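Local atomic coordinates of protein FmtA (Staphylococcus aureus, PDB entry 5ZH8), a protein that removes D-alanyl groups from wall teichoic acid and lipoteichoic acid as an esterase with a beta-lactamase-type fold, and influences methicillin resistance and cell wall structure. Residues K75-N89 with I94-Y108. Sequence-based numbering, arbitrary orientation.
Sequences KYKKIDKYLQSSLFN and IYENGKLKMSKGYGY
Y106 and D80 show how one carboxylate oxygen can join a helix to the sheet beneath it. The phenol OH of Y106 donates to D80 OD1 over 2.6 Å from the anti side of the carboxylate, while K104, its chain fully extended, brings NZ to the same oxygen from above the carboxylate plane at 2.7 Å, a salt bridge. With its CG anti to the backbone N (chi1 177°), D80 swings its carboxylate down to both donors. The Y106 ring is held on several sides: L83 CB sits over one face in a CH-pi contact, 4.0 Å from the ring centroid, Q84 CG meets an edge, and F88 lies obliquely beside it, ring planes at 67°.

The setting is the beta-lactamase-like core, in which helix 75-85 packs with helix 371-382 on one side of the antiparallel sheet, here over strand 99-106 at a 23° angle to it. A classic beta bulge, K101 and M102 opposite I94, interrupts the hairpin under Y76. There M102 SD makes an oblique Met-aromatic contact with the Y76 ring, I94 CG2 lies at the edge of the ring, in its plane, and the CD1 atoms of I79 and I94 meet tip to tip.

The two-donor pattern recurs at E96 OE1, which accepts from Y76 OH on its anti side at 2.6 Å and, in a second salt bridge, from K75 NZ above the carboxylate plane at 2.8 Å; K75 NZ also bonds Y359 OH. Beyond the helix, the N89 amide pairs with the backbone of Y108, N89 OD1 accepting from Y108 N and N89 ND2 donating to Y108 O, both 2.9 Å, and N89 ND2 also bonds N366 OD1.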
loop_
_atom_site.group_PDB
_atom_site.type_symbol
_atom_site.label_atom_id
_atom_site.label_comp_id
_atom_site.label_asym_id
_atom_site.label_seq_id
_atom_site.Cartn_x
_atom_site.Cartn_y
_atom_site.Cartn_z
ATOM N N LYS A 75 -18.636 -17.529 17.114
ATOM C CA LYS A 75 -17.781 -17.302 15.942
ATOM C C LYS A 75 -17.911 -15.875 15.430
ATOM O O LYS A 75 -16.923 -15.162 15.299
ATOM C CB LYS A 75 -18.183 -18.206 14.781
ATOM C CG LYS A 75 -17.926 -19.686 14.957
ATOM C CD LYS A 75 -18.312 -20.461 13.706
ATOM C CE LYS A 75 -19.649 -20.028 13.116
ATOM N NZ LYS A 75 -20.232 -21.052 12.211
ATOM N N TYR A 76 -19.150 -15.491 15.125
ATOM C CA TYR A 76 -19.447 -14.223 14.474
ATOM C C TYR A 76 -19.328 -13.056 15.435
ATOM O O TYR A 76 -18.964 -11.951 15.025
ATOM C CB TYR A 76 -20.838 -14.258 13.842
ATOM C CG TYR A 76 -20.941 -15.306 12.765
ATOM C CD1 TYR A 76 -20.166 -15.218 11.609
ATOM C CD2 TYR A 76 -21.789 -16.397 12.903
ATOM C CE1 TYR A 76 -20.244 -16.183 10.624
ATOM C CE2 TYR A 76 -21.879 -17.361 11.913
ATOM C CZ TYR A 76 -21.102 -17.250 10.780
ATOM O OH TYR A 76 -21.175 -18.213 9.799
ATOM N N LYS A 77 -19.626 -13.300 16.706
ATOM C CA LYS A 77 -19.414 -12.294 17.732
ATOM C C LYS A 77 -17.933 -11.930 17.825
ATOM O O LYS A 77 -17.571 -10.757 17.952
ATOM C CB LYS A 77 -19.906 -12.797 19.082
ATOM C CG LYS A 77 -19.788 -11.752 20.175
ATOM C CD LYS A 77 -20.509 -12.162 21.448
ATOM C CE LYS A 77 -20.253 -11.161 22.565
ATOM N NZ LYS A 77 -20.436 -9.742 22.127
ATOM N N LYS A 78 -17.094 -12.961 17.752
ATOM C CA LYS A 78 -15.645 -12.818 17.814
ATOM C C LYS A 78 -15.148 -12.021 16.613
ATOM O O LYS A 78 -14.260 -11.191 16.738
ATOM C CB LYS A 78 -14.994 -14.205 17.835
ATOM C CG LYS A 78 -13.746 -14.337 18.692
ATOM C CD LYS A 78 -13.192 -15.762 18.607
ATOM C CE LYS A 78 -12.873 -16.410 19.968
ATOM N NZ LYS A 78 -11.516 -16.127 20.518
ATOM N N ILE A 79 -15.727 -12.293 15.447
ATOM C CA ILE A 79 -15.351 -11.620 14.203
ATOM C C ILE A 79 -15.736 -10.143 14.284
ATOM O O ILE A 79 -14.912 -9.267 14.041
ATOM C CB ILE A 79 -16.034 -12.271 12.973
ATOM C CG1 ILE A 79 -15.487 -13.685 12.739
ATOM C CG2 ILE A 79 -15.825 -11.428 11.723
ATOM C CD1 ILE A 79 -16.371 -14.567 11.874
ATOM N N ASP A 80 -16.990 -9.885 14.630
ATOM C CA ASP A 80 -17.486 -8.534 14.764
ATOM C C ASP A 80 -16.632 -7.740 15.743
ATOM O O ASP A 80 -16.221 -6.606 15.465
ATOM C CB ASP A 80 -18.942 -8.560 15.241
ATOM C CG ASP A 80 -19.503 -7.179 15.475
ATOM O OD1 ASP A 80 -19.747 -6.441 14.488
ATOM O OD2 ASP A 80 -19.681 -6.832 16.652
ATOM N N LYS A 81 -16.364 -8.353 16.887
ATOM C CA LYS A 81 -15.578 -7.711 17.927
ATOM C C LYS A 81 -14.183 -7.380 17.424
ATOM O O LYS A 81 -13.638 -6.320 17.718
ATOM C CB LYS A 81 -15.495 -8.619 19.150
ATOM C CG LYS A 81 -14.869 -7.963 20.356
ATOM C CD LYS A 81 -15.121 -8.795 21.598
ATOM C CE LYS A 81 -14.855 -7.996 22.864
ATOM N NZ LYS A 81 -15.834 -6.884 23.090
ATOM N N TYR A 82 -13.607 -8.300 16.667
ATOM C CA TYR A 82 -12.292 -8.088 16.081
ATOM C C TYR A 82 -12.335 -6.938 15.089
ATOM O O TYR A 82 -11.500 -6.041 15.153
ATOM C CB TYR A 82 -11.771 -9.355 15.402
ATOM C CG TYR A 82 -10.703 -9.055 14.401
ATOM C CD1 TYR A 82 -9.508 -8.488 14.798
ATOM C CD2 TYR A 82 -10.901 -9.304 13.050
ATOM C CE1 TYR A 82 -8.526 -8.178 13.888
ATOM C CE2 TYR A 82 -9.918 -9.009 12.117
ATOM C CZ TYR A 82 -8.739 -8.437 12.541
ATOM O OH TYR A 82 -7.769 -8.145 11.618
ATOM N N LEU A 83 -13.306 -6.958 14.182
ATOM C CA LEU A 83 -13.429 -5.908 13.162
ATOM C C LEU A 83 -13.654 -4.532 13.770
ATOM O O LEU A 83 -13.107 -3.545 13.277
ATOM C CB LEU A 83 -14.552 -6.225 12.176
ATOM C CG LEU A 83 -14.310 -7.427 11.264
ATOM C CD1 LEU A 83 -15.512 -7.620 10.356
ATOM C CD2 LEU A 83 -13.036 -7.260 10.451
ATOM N N GLN A 84 -14.447 -4.460 14.838
ATOM C CA GLN A 84 -14.666 -3.192 15.517
ATOM C C GLN A 84 -13.399 -2.697 16.218
ATOM O O GLN A 84 -12.974 -1.566 16.002
ATOM C CB GLN A 84 -15.804 -3.298 16.519
ATOM C CG GLN A 84 -17.177 -3.439 15.901
ATOM C CD GLN A 84 -18.293 -3.138 16.903
ATOM O OE1 GLN A 84 -18.152 -2.301 17.813
ATOM N NE2 GLN A 84 -19.420 -3.830 16.739
ATOM N N SER A 85 -12.785 -3.538 17.041
ATOM C CA SER A 85 -11.625 -3.105 17.822
ATOM C C SER A 85 -10.353 -2.925 16.981
ATOM O O SER A 85 -9.427 -2.234 17.398
ATOM C CB SER A 85 -11.368 -4.059 18.990
ATOM O OG SER A 85 -11.170 -5.372 18.530
ATOM N N SER A 86 -10.313 -3.522 15.794
ATOM C CA SER A 86 -9.198 -3.298 14.866
ATOM C C SER A 86 -9.424 -2.098 13.931
ATOM O O SER A 86 -8.619 -1.848 13.042
ATOM C CB SER A 86 -8.936 -4.561 14.047
ATOM O OG SER A 86 -10.084 -4.920 13.310
ATOM N N LEU A 87 -10.514 -1.363 14.140
ATOM C CA LEU A 87 -10.806 -0.129 13.398
ATOM C C LEU A 87 -11.017 -0.370 11.909
ATOM O O LEU A 87 -10.722 0.482 11.091
ATOM C CB LEU A 87 -9.706 0.916 13.625
ATOM C CG LEU A 87 -9.317 1.180 15.083
ATOM C CD1 LEU A 87 -8.081 2.063 15.161
ATOM C CD2 LEU A 87 -10.487 1.792 15.831
ATOM N N PHE A 88 -11.541 -1.546 11.577
ATOM C CA PHE A 88 -11.833 -1.936 10.201
ATOM C C PHE A 88 -12.767 -0.918 9.563
ATOM O O PHE A 88 -13.787 -0.563 10.152
ATOM C CB PHE A 88 -12.488 -3.319 10.212
ATOM C CG PHE A 88 -12.883 -3.832 8.857
ATOM C CD1 PHE A 88 -11.925 -4.106 7.886
ATOM C CD2 PHE A 88 -14.221 -4.088 8.566
ATOM C CE1 PHE A 88 -12.300 -4.604 6.644
ATOM C CE2 PHE A 88 -14.597 -4.589 7.328
ATOM C CZ PHE A 88 -13.637 -4.845 6.365
ATOM N N ASN A 89 -12.406 -0.432 8.378
ATOM C CA ASN A 89 -13.293 0.441 7.607
ATOM C C ASN A 89 -13.651 -0.226 6.280
ATOM O O ASN A 89 -12.849 -0.237 5.345
ATOM C CB ASN A 89 -12.642 1.805 7.371
ATOM C CG ASN A 89 -13.645 2.858 6.933
ATOM O OD1 ASN A 89 -14.069 3.688 7.740
ATOM N ND2 ASN A 89 -14.038 2.826 5.662
ATOM N N ILE A 94 -20.183 -13.247 5.103
ATOM C CA ILE A 94 -19.766 -14.619 5.348
ATOM C C ILE A 94 -20.927 -15.568 5.079
ATOM O O ILE A 94 -22.016 -15.411 5.635
ATOM C CB ILE A 94 -19.263 -14.814 6.794
ATOM C CG1 ILE A 94 -18.106 -13.845 7.081
ATOM C CG2 ILE A 94 -18.835 -16.262 7.010
ATOM C CD1 ILE A 94 -17.563 -13.904 8.490
ATOM N N TYR A 95 -20.684 -16.540 4.205
ATOM C CA TYR A 95 -21.658 -17.581 3.889
ATOM C C TYR A 95 -21.229 -18.888 4.542
ATOM O O TYR A 95 -20.053 -19.263 4.481
ATOM C CB TYR A 95 -21.764 -17.788 2.378
ATOM C CG TYR A 95 -22.527 -16.708 1.668
ATOM C CD1 TYR A 95 -21.964 -15.455 1.467
ATOM C CD2 TYR A 95 -23.813 -16.937 1.182
ATOM C CE1 TYR A 95 -22.665 -14.448 0.815
ATOM C CE2 TYR A 95 -24.519 -15.942 0.526
ATOM C CZ TYR A 95 -23.937 -14.700 0.338
ATOM O OH TYR A 95 -24.615 -13.697 -0.305
ATOM N N GLU A 96 -22.181 -19.577 5.160
ATOM C CA GLU A 96 -21.925 -20.871 5.776
ATOM C C GLU A 96 -22.856 -21.914 5.159
ATOM O O GLU A 96 -24.082 -21.783 5.222
ATOM C CB GLU A 96 -22.144 -20.782 7.280
ATOM C CG GLU A 96 -21.617 -21.963 8.063
ATOM C CD GLU A 96 -21.854 -21.818 9.554
ATOM O OE1 GLU A 96 -22.018 -20.676 10.031
ATOM O OE2 GLU A 96 -21.871 -22.849 10.260
ATOM N N ASN A 97 -22.271 -22.940 4.553
ATOM C CA ASN A 97 -23.035 -23.933 3.804
ATOM C C ASN A 97 -24.088 -23.275 2.904
ATOM O O ASN A 97 -25.245 -23.689 2.875
ATOM C CB ASN A 97 -23.678 -24.939 4.764
ATOM C CG ASN A 97 -22.651 -25.775 5.510
ATOM O OD1 ASN A 97 -22.727 -25.916 6.724
ATOM N ND2 ASN A 97 -21.687 -26.334 4.789
ATOM N N GLY A 98 -23.671 -22.232 2.188
ATOM C CA GLY A 98 -24.516 -21.573 1.198
ATOM C C GLY A 98 -25.403 -20.465 1.728
ATOM O O GLY A 98 -25.929 -19.675 0.948
ATOM N N LYS A 99 -25.577 -20.397 3.047
ATOM C CA LYS A 99 -26.439 -19.384 3.660
ATOM C C LYS A 99 -25.644 -18.174 4.139
ATOM O O LYS A 99 -24.535 -18.312 4.639
ATOM C CB LYS A 99 -27.197 -19.981 4.842
ATOM C CG LYS A 99 -27.954 -21.251 4.500
ATOM C CD LYS A 99 -29.175 -21.441 5.381
ATOM C CE LYS A 99 -30.072 -22.533 4.823
ATOM N NZ LYS A 99 -31.319 -22.702 5.629
ATOM N N LEU A 100 -26.231 -16.992 3.994
ATOM C CA LEU A 100 -25.633 -15.763 4.494
ATOM C C LEU A 100 -25.820 -15.699 6.001
ATOM O O LEU A 100 -26.935 -15.525 6.472
ATOM C CB LEU A 100 -26.283 -14.550 3.827
ATOM C CG LEU A 100 -25.758 -13.157 4.187
ATOM C CD1 LEU A 100 -24.332 -12.958 3.710
ATOM C CD2 LEU A 100 -26.649 -12.100 3.567
ATOM N N LYS A 101 -24.729 -15.863 6.747
ATOM C CA LYS A 101 -24.763 -15.835 8.213
ATOM C C LYS A 101 -24.258 -14.512 8.800
ATOM O O LYS A 101 -24.488 -14.225 9.978
ATOM C CB LYS A 101 -23.910 -16.960 8.790
ATOM C CG LYS A 101 -24.218 -18.349 8.264
ATOM C CD LYS A 101 -25.599 -18.864 8.626
ATOM C CE LYS A 101 -25.738 -19.076 10.117
ATOM N NZ LYS A 101 -26.944 -19.904 10.399
ATOM N N MET A 102 -23.544 -13.727 7.999
ATOM C CA MET A 102 -23.061 -12.428 8.441
ATOM C C MET A 102 -22.920 -11.473 7.266
ATOM O O MET A 102 -22.378 -11.837 6.227
ATOM C CB MET A 102 -21.719 -12.558 9.170
ATOM C CG MET A 102 -21.267 -11.272 9.855
ATOM S SD MET A 102 -19.849 -11.498 10.930
ATOM C CE MET A 102 -19.734 -9.858 11.641
ATOM N N SER A 103 -23.403 -10.251 7.454
ATOM C CA SER A 103 -23.299 -9.190 6.463
ATOM C C SER A 103 -23.368 -7.877 7.213
ATOM O O SER A 103 -24.408 -7.549 7.785
ATOM C CB SER A 103 -24.439 -9.277 5.446
ATOM O OG SER A 103 -24.302 -8.295 4.436
ATOM N N LYS A 104 -22.262 -7.135 7.236
ATOM C CA LYS A 104 -22.184 -5.932 8.063
ATOM C C LYS A 104 -21.137 -4.948 7.561
ATOM O O LYS A 104 -20.053 -5.339 7.130
ATOM C CB LYS A 104 -21.885 -6.323 9.517
ATOM C CG LYS A 104 -21.987 -5.176 10.500
ATOM C CD LYS A 104 -21.935 -5.671 11.939
ATOM C CE LYS A 104 -22.109 -4.518 12.921
ATOM N NZ LYS A 104 -21.960 -4.943 14.344
ATOM N N GLY A 105 -21.483 -3.664 7.623
ATOM C CA GLY A 105 -20.586 -2.578 7.241
ATOM C C GLY A 105 -19.996 -1.905 8.466
ATOM O O GLY A 105 -20.644 -1.823 9.511
ATOM N N TYR A 106 -18.760 -1.432 8.333
ATOM C CA TYR A 106 -18.046 -0.768 9.413
ATOM C C TYR A 106 -17.403 0.519 8.886
ATOM O O TYR A 106 -16.861 0.549 7.777
ATOM C CB TYR A 106 -16.955 -1.682 9.963
ATOM C CG TYR A 106 -17.427 -3.008 10.529
ATOM C CD1 TYR A 106 -17.677 -4.094 9.694
ATOM C CD2 TYR A 106 -17.582 -3.190 11.908
ATOM C CE1 TYR A 106 -18.092 -5.316 10.214
ATOM C CE2 TYR A 106 -17.997 -4.408 12.436
ATOM C CZ TYR A 106 -18.243 -5.466 11.590
ATOM O OH TYR A 106 -18.637 -6.672 12.100
ATOM N N GLY A 107 -17.437 1.579 9.688
ATOM C CA GLY A 107 -16.869 2.861 9.272
ATOM C C GLY A 107 -17.611 3.491 8.098
ATOM O O GLY A 107 -18.807 3.255 7.914
ATOM N N TYR A 108 -16.893 4.270 7.291
ATOM C CA TYR A 108 -17.514 5.113 6.270
ATOM C C TYR A 108 -17.264 4.678 4.830
ATOM O O TYR A 108 -16.150 4.315 4.453
ATOM C CB TYR A 108 -17.048 6.557 6.449
ATOM C CG TYR A 108 -17.543 7.165 7.738
ATOM C CD1 TYR A 108 -16.821 7.020 8.924
ATOM C CD2 TYR A 108 -18.744 7.861 7.783
ATOM C CE1 TYR A 108 -17.276 7.576 10.106
ATOM C CE2 TYR A 108 -19.205 8.413 8.963
ATOM C CZ TYR A 108 -18.470 8.270 10.114
ATOM O OH TYR A 108 -18.941 8.822 11.278
#